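Local structure of putative aspartyl-tRNA synthetase (Leishmania major, 6OD8) at residues L181-E186 against L201-N206; A188-K191 against A197-N200; S245-N250 against V290-P295; Q273-Y278 against G313-M318. The protein probably attaches L-aspartate to tRNA(Asp) at the expense of ATP, as a class II aminoacyl-tRNA synthetase. All blocks are in the same frame, centred on the assembly; numbering follows the deposited sequence.

Contact 1. Residues L181-E186 against L201-N206; sequences LPFTLE and LDTRLN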
loop_
_atom_site.group_PDB
_atom_site.type_symbol
_atom_site.label_atom_id
_atom_site.label_comp_id
_atom_site.label_asym_id
_atom_site.label_seq_id
_atom_site.Cartn_x
_atom_site.Cartn_y
_atom_site.Cartn_z
ATOM N N LEU A 181 11.581 33.257 5.771
ATOM C CA LEU A 181 10.926 32.121 5.131
ATOM C C LEU A 181 11.475 31.933 3.724
ATOM O O LEU A 181 11.885 32.904 3.085
ATOM C CB LEU A 181 9.408 32.332 5.064
ATOM C CG LEU A 181 8.678 32.442 6.402
ATOM C CD1 LEU A 181 7.214 32.724 6.183
ATOM C CD2 LEU A 181 8.847 31.161 7.200
ATOM N N PRO A 182 11.514 30.700 3.204
ATOM C CA PRO A 182 11.943 30.523 1.804
ATOM C C PRO A 182 11.005 31.196 0.818
ATOM O O PRO A 182 11.427 31.554 -0.284
ATOM C CB PRO A 182 11.951 28.997 1.629
ATOM C CG PRO A 182 11.002 28.488 2.668
ATOM C CD PRO A 182 11.126 29.432 3.839
ATOM N N PHE A 183 9.737 31.342 1.190
ATOM C CA PHE A 183 8.690 32.026 0.447
ATOM C C PHE A 183 7.507 32.095 1.393
ATOM O O PHE A 183 7.448 31.343 2.366
ATOM C CB PHE A 183 8.315 31.295 -0.854
ATOM C CG PHE A 183 8.075 29.809 -0.676
ATOM C CD1 PHE A 183 9.066 28.893 -0.994
ATOM C CD2 PHE A 183 6.863 29.336 -0.196
ATOM C CE1 PHE A 183 8.857 27.530 -0.825
ATOM C CE2 PHE A 183 6.639 27.969 -0.022
ATOM C CZ PHE A 183 7.638 27.066 -0.343
ATOM N N THR A 184 6.563 32.992 1.101
ATOM C CA THR A 184 5.383 33.106 1.954
ATOM C C THR A 184 4.279 32.162 1.488
ATOM O O THR A 184 4.206 31.771 0.313
ATOM C CB THR A 184 4.833 34.536 1.968
ATOM O OG1 THR A 184 4.361 34.868 0.649
ATOM C CG2 THR A 184 5.909 35.526 2.378
ATOM N N LEU A 185 3.396 31.812 2.428
ATOM C CA LEU A 185 2.233 30.998 2.082
ATOM C C LEU A 185 1.346 31.733 1.095
ATOM O O LEU A 185 0.821 31.143 0.138
ATOM C CB LEU A 185 1.452 30.643 3.349
ATOM C CG LEU A 185 2.021 29.501 4.184
ATOM C CD1 LEU A 185 0.933 28.974 5.093
ATOM C CD2 LEU A 185 2.580 28.384 3.301
ATOM N N GLU A 186 1.193 33.040 1.306
ATOM C CA GLU A 186 0.435 33.882 0.390
ATOM C C GLU A 186 0.935 33.741 -1.038
ATOM O O GLU A 186 0.150 33.520 -1.963
ATOM C CB GLU A 186 0.526 35.336 0.850
ATOM C CG GLU A 186 -0.156 35.604 2.207
ATOM C CD GLU A 186 0.611 35.093 3.445
ATOM O OE1 GLU A 186 1.808 34.727 3.351
ATOM O OE2 GLU A 186 -0.002 35.074 4.536
ATOM N N LEU A 201 8.404 26.376 -9.379
ATOM C CA LEU A 201 8.248 25.005 -8.921
ATOM C C LEU A 201 9.497 24.499 -8.207
ATOM O O LEU A 201 9.393 23.809 -7.187
ATOM C CB LEU A 201 7.887 24.107 -10.112
ATOM C CG LEU A 201 7.650 22.642 -9.753
ATOM C CD1 LEU A 201 6.553 22.486 -8.717
ATOM C CD2 LEU A 201 7.272 21.884 -11.002
ATOM N N ASP A 202 10.692 24.838 -8.705
ATOM C CA ASP A 202 11.893 24.336 -8.034
ATOM C C ASP A 202 12.025 24.899 -6.619
ATOM O O ASP A 202 12.396 24.170 -5.692
ATOM C CB ASP A 202 13.141 24.636 -8.867
ATOM C CG ASP A 202 13.305 23.656 -10.040
ATOM O OD1 ASP A 202 12.927 22.461 -9.893
ATOM O OD2 ASP A 202 13.799 24.085 -11.112
ATOM N N THR A 203 11.723 26.185 -6.426
ATOM C CA THR A 203 11.766 26.752 -5.080
ATOM C C THR A 203 10.740 26.078 -4.176
ATOM O O THR A 203 11.013 25.789 -3.004
ATOM C CB THR A 203 11.525 28.257 -5.158
ATOM O OG1 THR A 203 12.482 28.826 -6.054
ATOM C CG2 THR A 203 11.672 28.902 -3.781
ATOM N N ARG A 204 9.563 25.799 -4.728
ATOM C CA ARG A 204 8.522 25.052 -4.028
ATOM C C ARG A 204 9.031 23.701 -3.539
ATOM O O ARG A 204 8.834 23.326 -2.378
ATOM C CB ARG A 204 7.359 24.850 -4.986
ATOM C CG ARG A 204 6.007 25.106 -4.461
ATOM C CD ARG A 204 4.998 24.842 -5.569
ATOM N NE ARG A 204 4.487 26.078 -6.148
ATOM C CZ ARG A 204 3.502 26.777 -5.594
ATOM N NH1 ARG A 204 2.953 26.346 -4.461
ATOM N NH2 ARG A 204 3.062 27.889 -6.159
ATOM N N LEU A 205 9.667 22.937 -4.429
ATOM C CA LEU A 205 10.056 21.579 -4.065
ATOM C C LEU A 205 11.276 21.581 -3.161
ATOM O O LEU A 205 11.447 20.656 -2.362
ATOM C CB LEU A 205 10.317 20.740 -5.324
ATOM C CG LEU A 205 9.136 20.667 -6.293
ATOM C CD1 LEU A 205 9.500 19.961 -7.641
ATOM C CD2 LEU A 205 7.919 20.018 -5.643
ATOM N N ASN A 206 12.108 22.620 -3.252
ATOM C CA ASN A 206 13.302 22.700 -2.420
ATOM C C ASN A 206 12.976 22.889 -0.943
ATOM O O ASN A 206 13.816 22.561 -0.107
ATOM C CB ASN A 206 14.203 23.846 -2.883
ATOM C CG ASN A 206 14.893 23.545 -4.192
ATOM O OD1 ASN A 206 14.940 22.395 -4.624
ATOM N ND2 ASN A 206 15.430 24.575 -4.833
#
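With chi1 at 48°, F183 has its CG between the backbone N and the carbonyl carbon, which swings the ring out of the loop and against T203, whose methyl lies anti to its own backbone N and comes up beside the CD1 corner of the ring. The pair illustrates how a residue just ahead of a helix can dock on the next helix in a helical linker, here the connection from the last strands of the OB fold to the class II catalytic fold. The two side chains slide past each other in opposite directions: F183 CD1 rests 3.8 Å from T203 CG2. Beyond that, the ring reaches the helix backbone, and R204 CA approaches F183 CE1 obliquely at 4.1 Å.

Packing alone joins the two segments. The F183 ring is buried and also touches M210 of helix 208-211, whereas P182, on the outer margin of the contact, packs on L518 of the second subunit. T184 follows as the N-cap of helix 185-189, its OG1 accepting from D187 N. R204 points its CB away from the loop; its guanidinium is held by a salt bridge to D211 and a hydrogen bond to A188 O. The closest approach of the two segments is made by the edge of the phenyl ring, with F183 CE1 3.5 Å from T203 O and that oxygen near the ring plane.

Contact 2. Residues A188-K191 against A197-N200; sequences ASRK and AKVN
R190 NH1 donates to A197 O over 2.7 Å, the one hydrogen bond joining the two segments. It closes the loop between helix 185-189 and helix 201-206, in which the chain leaves the first helix, makes an excursion and returns to start the second. The carbonyl oxygen is met in its own plane, on a lone pair, and lies near the guanidinium plane at the group's edge; the N-H...O angle of 143° shows that the bond is nonetheless bent. With CG anti to the backbone N and a bend at chi3 (-72°), the R190 chain carries NH1 to A197 O.

Around this bond the two long aliphatic chains cross at about a right angle, R190 CG lying 3.7 Å from K198 CD. The bent K198 chain also passes over the other backbone, its CD 3.6 Å from K191 O. On the far flank of the contact V199 directs one branch at the helix, and its CG2 sits 3.6 Å from A188 N and 4.0 Å from A188 CB.

A second shell positions these groups. D187 OD1 forms a salt bridge with R190 NH1, so the same nitrogen serves both a carboxylate and a carbonyl. K198 NZ binds A194 O and G196 O inside the loop, carbonyls that may offset the like charge of R190, whose NE is 5.8 Å from K198 NZ. At the exit N200 is the N-cap of the following helix, its OD1 accepting from T203 N.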
loop_
_atom_site.group_PDB
_atom_site.type_symbol
_atom_site.label_atom_id
_atom_site.label_comp_id
_atom_site.label_asym_id
_atom_site.label_seq_id
_atom_site.Cartn_x
_atom_site.Cartn_y
_atom_site.Cartn_z
ATOM N N ALA A 188 2.927 31.393 -2.324
ATOM C CA ALA A 188 2.852 30.007 -2.775
ATOM C C ALA A 188 1.426 29.579 -3.098
ATOM O O ALA A 188 1.245 28.593 -3.822
ATOM C CB ALA A 188 3.458 29.078 -1.720
ATOM N N SER A 189 0.421 30.320 -2.608
ATOM C CA SER A 189 -0.989 30.010 -2.815
ATOM C C SER A 189 -1.614 30.778 -3.969
ATOM O O SER A 189 -2.766 30.500 -4.328
ATOM C CB SER A 189 -1.791 30.309 -1.545
ATOM O OG SER A 189 -1.425 29.419 -0.507
ATOM N N ARG A 190 -0.894 31.733 -4.544
ATOM C CA ARG A 190 -1.472 32.625 -5.538
ATOM C C ARG A 190 -1.686 31.894 -6.865
ATOM O O ARG A 190 -0.834 31.115 -7.304
ATOM C CB ARG A 190 -0.557 33.838 -5.716
ATOM C CG ARG A 190 -1.052 34.863 -6.722
ATOM C CD ARG A 190 -0.304 36.176 -6.603
ATOM N NE ARG A 190 -0.689 36.902 -5.399
ATOM C CZ ARG A 190 0.090 37.050 -4.335
ATOM N NH1 ARG A 190 1.313 36.541 -4.331
ATOM N NH2 ARG A 190 -0.353 37.717 -3.285
ATOM N N LYS A 191 -2.847 32.132 -7.488
ATOM C CA LYS A 191 -3.127 31.595 -8.820
ATOM C C LYS A 191 -2.146 32.165 -9.834
ATOM O O LYS A 191 -1.790 33.345 -9.773
ATOM C CB LYS A 191 -4.556 31.938 -9.259
ATOM C CG LYS A 191 -5.667 31.444 -8.342
ATOM C CD LYS A 191 -7.027 31.988 -8.776
ATOM C CE LYS A 191 -7.418 31.480 -10.146
ATOM N NZ LYS A 191 -8.678 32.120 -10.637
ATOM N N ALA A 197 3.302 38.190 -6.858
ATOM C CA ALA A 197 4.446 37.291 -6.879
ATOM C C ALA A 197 3.982 35.843 -6.789
ATOM O O ALA A 197 3.127 35.506 -5.963
ATOM C CB ALA A 197 5.396 37.614 -5.726
ATOM N N LYS A 198 4.530 34.994 -7.654
ATOM C CA LYS A 198 4.326 33.556 -7.590
ATOM C C LYS A 198 5.641 32.862 -7.258
ATOM O O LYS A 198 6.725 33.415 -7.448
ATOM C CB LYS A 198 3.767 33.011 -8.907
ATOM C CG LYS A 198 2.252 32.918 -8.944
ATOM C CD LYS A 198 1.616 34.273 -9.161
ATOM C CE LYS A 198 1.820 34.758 -10.590
ATOM N NZ LYS A 198 1.221 36.099 -10.783
ATOM N N VAL A 199 5.530 31.638 -6.753
ATOM C CA VAL A 199 6.685 30.822 -6.403
ATOM C C VAL A 199 6.906 29.808 -7.512
ATOM O O VAL A 199 5.972 29.095 -7.899
ATOM C CB VAL A 199 6.478 30.107 -5.060
ATOM C CG1 VAL A 199 7.719 29.309 -4.709
ATOM C CG2 VAL A 199 6.128 31.112 -3.986
ATOM N N ASN A 200 8.136 29.721 -8.012
ATOM C CA ASN A 200 8.341 28.759 -9.081
ATOM C C ASN A 200 8.535 27.363 -8.502
ATOM O O ASN A 200 8.785 27.171 -7.303
ATOM C CB ASN A 200 9.510 29.173 -9.984
ATOM C CG ASN A 200 10.853 29.056 -9.319
ATOM O OD1 ASN A 200 11.208 28.022 -8.763
ATOM N ND2 ASN A 200 11.636 30.122 -9.404
#

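Contact 3. Residues S245-N250 against V290-P295; sequences SPKIIN and VFEVGP
S245 and K247 converge on the carboxylate of E292, a buried acid whose two oxygens are satisfied by three donors from a single loop. E292 OE1 takes the hydroxyl of S245, with OG at 2.6 Å on its syn lone pair. E292 OE2 is shared: S245 N reaches it at 2.9 Å in a nearly straight bond (170°), and K247 NZ forms a salt bridge to it, also at 2.9 Å. The lysine arrives from above the carboxylate plane, 63° out of it, while S245 N comes from the opposite face. Serine backbone and side chain together thus fix the rotation of the acid, leaving the ammonium to bind over its face.

E292 gets there with CG anti to the backbone N (chi1 179°) and an extended chain, meeting K247 from the opposite direction. K247 NZ has another partner in water 1, 2.6 Å away, which donates in turn to P295 O at 3.1 Å, so the ammonium also bridges to the strand's backbone.

P246, probably the invariant proline of class II motif 1, packs on R551 of the second subunit, while E310 of that subunit accepts from the backbone N of K247 and I248. Strand 289-297, paired with 310-319 in the catalytic sheet, turns F291 and V293 onto helix 215-237 and E292 toward the loop; P275, leading into helix 276-283, packs against both S245 and E292.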
loop_
_atom_site.group_PDB
_atom_site.type_symbol
_atom_site.label_atom_id
_atom_site.label_comp_id
_atom_site.label_asym_id
_atom_site.label_seq_id
_atom_site.Cartn_x
_atom_site.Cartn_y
_atom_site.Cartn_z
ATOM N N SER A 245 6.208 -7.538 -4.126
ATOM C CA SER A 245 7.263 -8.145 -4.919
ATOM C C SER A 245 8.513 -7.275 -4.887
ATOM O O SER A 245 8.445 -6.082 -4.575
ATOM C CB SER A 245 6.790 -8.372 -6.373
ATOM O OG SER A 245 6.343 -7.185 -6.970
ATOM N N PRO A 246 9.687 -7.846 -5.157
ATOM C CA PRO A 246 10.926 -7.097 -4.911
ATOM C C PRO A 246 11.158 -6.009 -5.939
ATOM O O PRO A 246 10.846 -6.144 -7.127
ATOM C CB PRO A 246 12.021 -8.174 -4.992
ATOM C CG PRO A 246 11.421 -9.247 -5.886
ATOM C CD PRO A 246 9.949 -9.253 -5.514
ATOM N N LYS A 247 11.746 -4.926 -5.469
ATOM C CA LYS A 247 12.162 -3.860 -6.360
ATOM C C LYS A 247 13.602 -4.022 -6.808
ATOM O O LYS A 247 13.971 -3.479 -7.859
ATOM C CB LYS A 247 11.950 -2.494 -5.681
ATOM C CG LYS A 247 10.579 -2.361 -4.998
ATOM C CD LYS A 247 9.423 -2.721 -5.949
ATOM C CE LYS A 247 8.076 -2.958 -5.224
ATOM N NZ LYS A 247 7.067 -3.587 -6.199
ATOM N N ILE A 248 14.400 -4.807 -6.086
ATOM C CA ILE A 248 15.745 -5.173 -6.539
ATOM C C ILE A 248 15.650 -6.427 -7.404
ATOM O O ILE A 248 15.064 -7.431 -6.995
ATOM C CB ILE A 248 16.689 -5.388 -5.345
ATOM C CG1 ILE A 248 16.872 -4.056 -4.607
ATOM C CG2 ILE A 248 18.035 -5.941 -5.827
ATOM C CD1 ILE A 248 17.768 -4.135 -3.381
ATOM N N ILE A 249 16.216 -6.371 -8.607
ATOM C CA ILE A 249 16.222 -7.519 -9.514
ATOM C C ILE A 249 17.634 -7.778 -10.019
ATOM O O ILE A 249 18.527 -6.938 -9.907
ATOM C CB ILE A 249 15.228 -7.324 -10.681
ATOM C CG1 ILE A 249 15.569 -6.077 -11.512
ATOM C CG2 ILE A 249 13.810 -7.239 -10.126
ATOM C CD1 ILE A 249 14.596 -5.862 -12.725
ATOM N N ASN A 250 17.863 -8.989 -10.528
ATOM C CA ASN A 250 19.240 -9.351 -10.809
ATOM C C ASN A 250 19.700 -8.887 -12.183
ATOM O O ASN A 250 20.900 -8.939 -12.461
ATOM C CB ASN A 250 19.456 -10.862 -10.692
ATOM C CG ASN A 250 18.849 -11.617 -11.830
ATOM O OD1 ASN A 250 17.876 -11.164 -12.436
ATOM N ND2 ASN A 250 19.411 -12.775 -12.138
ATOM N N VAL A 290 -4.581 -10.565 -7.779
ATOM C CA VAL A 290 -3.636 -9.837 -6.935
ATOM C C VAL A 290 -3.635 -8.355 -7.281
ATOM O O VAL A 290 -3.932 -7.948 -8.397
ATOM C CB VAL A 290 -2.185 -10.377 -7.051
ATOM C CG1 VAL A 290 -2.089 -11.805 -6.534
ATOM C CG2 VAL A 290 -1.679 -10.314 -8.525
ATOM N N PHE A 291 -3.217 -7.550 -6.312
ATOM C CA PHE A 291 -2.875 -6.170 -6.584
ATOM C C PHE A 291 -1.628 -5.811 -5.798
ATOM O O PHE A 291 -1.276 -6.460 -4.808
ATOM C CB PHE A 291 -4.024 -5.210 -6.253
ATOM C CG PHE A 291 -4.286 -5.047 -4.756
ATOM C CD1 PHE A 291 -3.524 -4.159 -3.986
ATOM C CD2 PHE A 291 -5.298 -5.773 -4.140
ATOM C CE1 PHE A 291 -3.774 -3.991 -2.596
ATOM C CE2 PHE A 291 -5.545 -5.619 -2.748
ATOM C CZ PHE A 291 -4.782 -4.731 -1.998
ATOM N N GLU A 292 -0.957 -4.760 -6.254
ATOM C CA GLU A 292 0.208 -4.254 -5.555
ATOM C C GLU A 292 0.217 -2.736 -5.629
ATOM O O GLU A 292 -0.133 -2.149 -6.652
ATOM C CB GLU A 292 1.516 -4.835 -6.143
ATOM C CG GLU A 292 2.778 -4.303 -5.446
ATOM C CD GLU A 292 3.993 -5.220 -5.578
ATOM O OE1 GLU A 292 4.005 -6.156 -6.411
ATOM O OE2 GLU A 292 4.965 -4.974 -4.855
ATOM N N VAL A 293 0.642 -2.100 -4.546
ATOM C CA VAL A 293 0.821 -0.652 -4.509
ATOM C C VAL A 293 2.254 -0.422 -4.063
ATOM O O VAL A 293 2.618 -0.812 -2.954
ATOM C CB VAL A 293 -0.161 0.037 -3.544
ATOM C CG1 VAL A 293 0.095 1.569 -3.511
ATOM C CG2 VAL A 293 -1.597 -0.266 -3.915
ATOM N N GLY A 294 3.084 0.143 -4.933
ATOM C CA GLY A 294 4.459 0.335 -4.553
ATOM C C GLY A 294 5.244 1.134 -5.562
ATOM O O GLY A 294 4.739 1.494 -6.633
ATOM N N PRO A 295 6.507 1.405 -5.241
ATOM C CA PRO A 295 7.327 2.238 -6.120
ATOM C C PRO A 295 7.645 1.545 -7.429
ATOM O O PRO A 295 7.809 0.324 -7.498
ATOM C CB PRO A 295 8.615 2.482 -5.322
ATOM C CG PRO A 295 8.504 1.701 -4.054
ATOM C CD PRO A 295 7.154 1.083 -3.947
HETATM O O HOH W 1 5.538 -1.763 -7.364
#

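Contact 4. Residues Q273-Y278 against G313-M318; sequences QSPQLY and GLDVEM. With EDO (1,2-ethanediol), chain G; EDO (1,2-ethanediol), chain D.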
loop_
_atom_site.group_PDB
_atom_site.type_symbol
_atom_site.label_atom_id
_atom_site.label_comp_id
_atom_site.label_asym_id
_atom_site.label_seq_id
_atom_site.Cartn_x
_atom_site.Cartn_y
_atom_site.Cartn_z
ATOM N N GLN A 273 11.338 -1.834 -13.061
ATOM C CA GLN A 273 10.539 -0.745 -13.593
ATOM C C GLN A 273 9.105 -0.867 -13.140
ATOM O O GLN A 273 8.395 0.141 -13.035
ATOM C CB GLN A 273 10.609 -0.736 -15.137
ATOM N N SER A 274 8.666 -2.088 -12.864
ATOM C CA SER A 274 7.298 -2.349 -12.455
ATOM C C SER A 274 7.247 -3.779 -11.946
ATOM O O SER A 274 8.170 -4.553 -12.215
ATOM C CB SER A 274 6.317 -2.152 -13.623
ATOM O OG SER A 274 6.214 -3.348 -14.344
ATOM N N PRO A 275 6.186 -4.151 -11.216
ATOM C CA PRO A 275 6.092 -5.536 -10.740
ATOM C C PRO A 275 5.527 -6.485 -11.796
ATOM O O PRO A 275 5.077 -7.569 -11.444
ATOM C CB PRO A 275 5.165 -5.417 -9.531
ATOM C CG PRO A 275 4.202 -4.331 -9.959
ATOM C CD PRO A 275 5.052 -3.335 -10.737
ATOM N N GLN A 276 5.506 -6.075 -13.072
ATOM C CA GLN A 276 4.859 -6.853 -14.136
ATOM C C GLN A 276 5.170 -8.346 -14.088
ATOM O O GLN A 276 4.269 -9.180 -14.062
ATOM C CB GLN A 276 5.275 -6.306 -15.508
ATOM C CG GLN A 276 4.705 -7.111 -16.679
ATOM C CD GLN A 276 3.196 -6.981 -16.748
ATOM O OE1 GLN A 276 2.660 -5.885 -16.609
ATOM N NE2 GLN A 276 2.508 -8.091 -16.936
ATOM N N LEU A 277 6.447 -8.706 -14.118
ATOM C CA LEU A 277 6.784 -10.123 -14.197
ATOM C C LEU A 277 6.337 -10.879 -12.941
ATOM O O LEU A 277 5.781 -11.977 -13.040
ATOM C CB LEU A 277 8.287 -10.298 -14.418
ATOM C CG LEU A 277 8.948 -9.544 -15.577
ATOM C CD1 LEU A 277 10.370 -10.078 -15.752
ATOM C CD2 LEU A 277 8.166 -9.693 -16.883
ATOM N N TYR A 278 6.556 -10.300 -11.756
ATOM C CA TYR A 278 6.199 -10.986 -10.511
ATOM C C TYR A 278 4.691 -11.149 -10.363
ATOM O O TYR A 278 4.226 -12.189 -9.883
ATOM C CB TYR A 278 6.774 -10.233 -9.308
ATOM C CG TYR A 278 8.273 -10.287 -9.302
ATOM C CD1 TYR A 278 8.930 -11.482 -9.059
ATOM C CD2 TYR A 278 9.040 -9.150 -9.555
ATOM C CE1 TYR A 278 10.312 -11.560 -9.088
ATOM C CE2 TYR A 278 10.434 -9.228 -9.572
ATOM C CZ TYR A 278 11.048 -10.421 -9.347
ATOM O OH TYR A 278 12.424 -10.484 -9.371
ATOM N N GLY A 313 3.153 2.803 -8.518
ATOM C CA GLY A 313 2.295 2.023 -9.389
ATOM C C GLY A 313 1.190 1.329 -8.611
ATOM O O GLY A 313 1.422 0.771 -7.537
ATOM N N LEU A 314 -0.012 1.378 -9.169
ATOM C CA LEU A 314 -1.167 0.640 -8.681
ATOM C C LEU A 314 -1.376 -0.484 -9.687
ATOM O O LEU A 314 -1.762 -0.223 -10.834
ATOM C CB LEU A 314 -2.387 1.557 -8.594
ATOM C CG LEU A 314 -2.210 2.947 -7.978
ATOM C CD1 LEU A 314 -3.505 3.768 -8.037
ATOM C CD2 LEU A 314 -1.788 2.797 -6.479
ATOM N N ASP A 315 -1.055 -1.722 -9.300
ATOM C CA ASP A 315 -0.956 -2.805 -10.267
ATOM C C ASP A 315 -1.959 -3.891 -9.921
ATOM O O ASP A 315 -2.225 -4.147 -8.742
ATOM C CB ASP A 315 0.475 -3.384 -10.296
ATOM C CG ASP A 315 1.347 -2.685 -11.280
ATOM O OD1 ASP A 315 2.030 -1.703 -10.884
ATOM O OD2 ASP A 315 1.333 -3.106 -12.470
ATOM N N VAL A 316 -2.520 -4.509 -10.958
ATOM C CA VAL A 316 -3.544 -5.536 -10.822
ATOM C C VAL A 316 -3.208 -6.662 -11.792
ATOM O O VAL A 316 -2.799 -6.408 -12.931
ATOM C CB VAL A 316 -4.959 -4.957 -11.099
ATOM C CG1 VAL A 316 -6.031 -6.055 -11.050
ATOM C CG2 VAL A 316 -5.307 -3.829 -10.101
ATOM N N GLU A 317 -3.363 -7.911 -11.346
ATOM C CA GLU A 317 -3.295 -9.048 -12.270
ATOM C C GLU A 317 -4.334 -10.073 -11.830
ATOM O O GLU A 317 -4.594 -10.215 -10.634
ATOM C CB GLU A 317 -1.865 -9.673 -12.323
ATOM C CG GLU A 317 -1.572 -10.555 -13.590
ATOM C CD GLU A 317 -1.229 -9.737 -14.835
ATOM O OE1 GLU A 317 -0.982 -8.510 -14.727
ATOM O OE2 GLU A 317 -1.186 -10.324 -15.938
ATOM N N MET A 318 -4.953 -10.772 -12.797
ATOM C CA MET A 318 -6.035 -11.686 -12.445
ATOM C C MET A 318 -6.165 -12.789 -13.488
ATOM O O MET A 318 -5.851 -12.588 -14.662
ATOM C CB MET A 318 -7.368 -10.933 -12.339
ATOM C CG MET A 318 -7.696 -10.197 -13.666
ATOM S SD MET A 318 -9.187 -9.206 -13.527
ATOM C CE MET A 318 -10.377 -10.530 -13.780
HETATM C C1 EDO G . 11.017 -7.242 -13.419
HETATM O O1 EDO G . 10.983 -5.951 -14.058
HETATM C C2 EDO G . 9.890 -7.330 -12.382
HETATM O O2 EDO G . 8.589 -7.105 -12.975
HETATM C C1 EDO D . 1.852 1.238 -13.413
HETATM O O1 EDO D . 2.483 1.521 -14.663
HETATM C C2 EDO D . 2.959 0.879 -12.456
HETATM O O2 EDO D . 3.456 -0.418 -12.751
HETATM O O HOH W 2 2.895 -2.595 -14.246
#
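P275 and D315 approach from opposite directions, the pyrrolidine ring laying its CG and CD against the aspartate carboxylate: P275 CD is 3.4 Å from D315 OD1, and P275 CG is 3.6 Å from D315 CG. Two residues further along the strand, E317 crosses Q276 at about a right angle, with amide and carboxylate planes 83° apart. Their ends stay apart, Q276 NE2 lying 4.2 Å from E317 OE1, and each finds a stronger partner: Q280 for the amide, R488 for the glutamate. K279 forms a salt bridge with D315 OD2.

The turn is shaped from within, S274 OG accepting from Q276 N at 3.1 Å in an ST turn that leads into helix 276-283. Two ethanediol molecules, probably from the crystallisation liquor, occupy polar positions here. The O2 of one donates to D315 OD1 at 2.7 Å; the other binds the turn, its O2 donating to S274 O and accepting from L277 N.

Residues Q273-Q276 read QSPQ, as in other aspartyl-tRNA synthetases, and strand 310-319 is probably the second strand of class II motif 2; the pairing is consistent with the amino-acid end of the active-site pocket.

How the contacts relate
From the N terminus, contact 1 closes a loop between the end of the OB-fold region and helix 201-206, and contact 2 is nested inside it, closing a smaller loop at the end of helix 185-189. The two share that helix, and F183 touches both A188 and V199. Contacts 3 and 4 follow in series, with contacts 1 and 3 about 33 Å apart between centres. The segments of contacts 3 and 4 come in turn along the chain, so those two loops cross: 245-250, 273-278, 290-295, 313-318. Strands 289-297 and 310-319 pair directly, through bonds such as D315 N to E292 O, joining the interface loop and helix 276-283 to one catalytic sheet. Contacts 1 and 3 both reach the second subunit.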